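Side-chain contact in MarR Like Protein, TVG0766549 (Thermoplasma volcanium, PDB 3LFK), which is of unknown function but resembles MarR-like transcriptional regulators with a winged helix-turn-helix, although it has been reported as a mechanosensitive channel: residues Leu42-Leu45 and Lys51-Leu54. Residues are numbered along the deposited sequence; the frame is centred on the assembly and turned at random.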
loop_
_atom_site.group_PDB
_atom_site.type_symbol
_atom_site.label_atom_id
_atom_site.label_comp_id
_atom_site.label_asym_id
_atom_site.label_seq_id
_atom_site.Cartn_x
_atom_site.Cartn_y
_atom_site.Cartn_z
ATOM N N LEU A 42 -3.032 -1.646 2.009
ATOM C CA LEU A 42 -2.058 -1.589 0.924
ATOM C C LEU A 42 -1.421 -2.966 0.686
ATOM O O LEU A 42 -1.245 -3.390 -0.457
ATOM C CB LEU A 42 -0.978 -0.542 1.265
ATOM C CG LEU A 42 0.072 -0.290 0.184
ATOM C CD1 LEU A 42 -0.562 0.453 -0.962
ATOM C CD2 LEU A 42 1.227 0.532 0.769
ATOM N N LEU A 43 -1.059 -3.645 1.772
ATOM C CA LEU A 43 -0.440 -4.964 1.651
ATOM C C LEU A 43 -1.468 -5.991 1.169
ATOM O O LEU A 43 -1.119 -6.934 0.457
ATOM C CB LEU A 43 0.170 -5.403 2.999
ATOM C CG LEU A 43 1.317 -4.515 3.485
ATOM C CD1 LEU A 43 1.918 -5.096 4.764
ATOM C CD2 LEU A 43 2.366 -4.391 2.416
ATOM N N PHE A 44 -2.725 -5.808 1.544
ATOM C CA PHE A 44 -3.764 -6.727 1.081
ATOM C C PHE A 44 -3.835 -6.594 -0.447
ATOM O O PHE A 44 -3.881 -7.579 -1.175
ATOM C CB PHE A 44 -5.102 -6.361 1.726
ATOM C CG PHE A 44 -6.277 -7.131 1.183
ATOM C CD1 PHE A 44 -6.634 -8.363 1.725
ATOM C CD2 PHE A 44 -7.025 -6.620 0.125
ATOM C CE1 PHE A 44 -7.725 -9.068 1.212
ATOM C CE2 PHE A 44 -8.116 -7.313 -0.392
ATOM C CZ PHE A 44 -8.465 -8.543 0.153
ATOM N N LEU A 45 -3.836 -5.367 -0.954
ATOM C CA LEU A 45 -3.896 -5.160 -2.385
ATOM C C LEU A 45 -2.668 -5.755 -3.080
ATOM O O LEU A 45 -2.788 -6.361 -4.149
ATOM C CB LEU A 45 -4.009 -3.650 -2.697
ATOM C CG LEU A 45 -5.327 -3.019 -2.205
ATOM C CD1 LEU A 45 -5.236 -1.478 -2.315
ATOM C CD2 LEU A 45 -6.493 -3.518 -3.043
ATOM N N LYS A 51 -4.297 -5.730 -7.983
ATOM C CA LYS A 51 -5.525 -5.466 -8.748
ATOM C C LYS A 51 -6.647 -6.388 -8.254
ATOM O O LYS A 51 -6.483 -7.605 -8.297
ATOM C CB LYS A 51 -5.287 -5.733 -10.228
ATOM C CG LYS A 51 -6.521 -5.516 -11.078
ATOM C CD LYS A 51 -6.132 -5.377 -12.540
ATOM C CE LYS A 51 -7.255 -4.763 -13.347
ATOM N NZ LYS A 51 -6.834 -4.542 -14.760
ATOM N N ILE A 52 -7.791 -5.820 -7.844
ATOM C CA ILE A 52 -8.892 -6.620 -7.276
ATOM C C ILE A 52 -10.275 -5.906 -7.280
ATOM O O ILE A 52 -10.353 -4.673 -7.237
ATOM C CB ILE A 52 -8.486 -6.989 -5.816
ATOM C CG1 ILE A 52 -9.426 -8.030 -5.207
ATOM C CG2 ILE A 52 -8.541 -5.753 -4.942
ATOM C CD1 ILE A 52 -8.950 -8.521 -3.833
ATOM N N PRO A 53 -11.388 -6.665 -7.358
ATOM C CA PRO A 53 -12.723 -6.043 -7.354
ATOM C C PRO A 53 -13.018 -5.342 -6.023
ATOM O O PRO A 53 -12.615 -5.822 -4.955
ATOM C CB PRO A 53 -13.665 -7.240 -7.554
ATOM C CG PRO A 53 -12.854 -8.166 -8.379
ATOM C CD PRO A 53 -11.488 -8.097 -7.715
ATOM N N LEU A 54 -13.737 -4.224 -6.063
ATOM C CA LEU A 54 -14.040 -3.524 -4.823
ATOM C C LEU A 54 -14.813 -4.398 -3.827
ATOM O O LEU A 54 -14.573 -4.334 -2.626
ATOM C CB LEU A 54 -14.818 -2.228 -5.104
ATOM C CG LEU A 54 -15.264 -1.431 -3.876
ATOM C CD1 LEU A 54 -14.063 -0.791 -3.149
ATOM C CD2 LEU A 54 -16.213 -0.344 -4.344
#
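Leu45, near the C-terminal end of helix 36-47, comes closest to strand 51-53 at Lys51, their CA atoms lying 6.6 Å apart. Three residues link helix 36-47 to strand 51-53, and no hydrogen bond joins the two segments; even Leu45 O and Lys51 N stay 4.2 Å from each other. The CA-CB bond of Lys51 points away from the helix, that of Ile52 toward it, and this isoleucine carries the contact.

The two branches of Ile52 reach different residues of the helix. CG1 lies opposite the backbone N (chi1 -170°) and the chain is extended beyond it, which brings Ile52 CD1 obliquely to the outer end of the Phe44 ring. There Ile52 CD1 is 3.7 Å from Phe44 CE2, with Phe44 CZ slightly farther off. The short branch meets Leu45 instead: Ile52 CG2 and Leu45 CD2 touch methyl to methyl at 3.6 Å. In both pairs the side chains run at about a right angle to each other. Phe44 swings out from the helix with its ring turned away from the backbone N (chi1 172°), which carries the ring to the isoleucine; the ring also meets that of His48, with the planes at about 45°.

Ile57 of helix 54-60 touches both Leu45 and Ile52, while Leu92 packs on Leu45. Backbone hydrogen bonding of Ile52 with Ile90 pairs strand 51-53 with strand 87-92, and 51-53 is an outermost strand, within this chain, of the three-stranded antiparallel sheet that includes the wing strands of the winged helix-turn-helix fold. Since every side-chain contact between the segments is apolar, the contact between them rests on van der Waals packing and burial of hydrocarbon, and Lys51, an exposed residue, adds no side-chain contact to the helix segment.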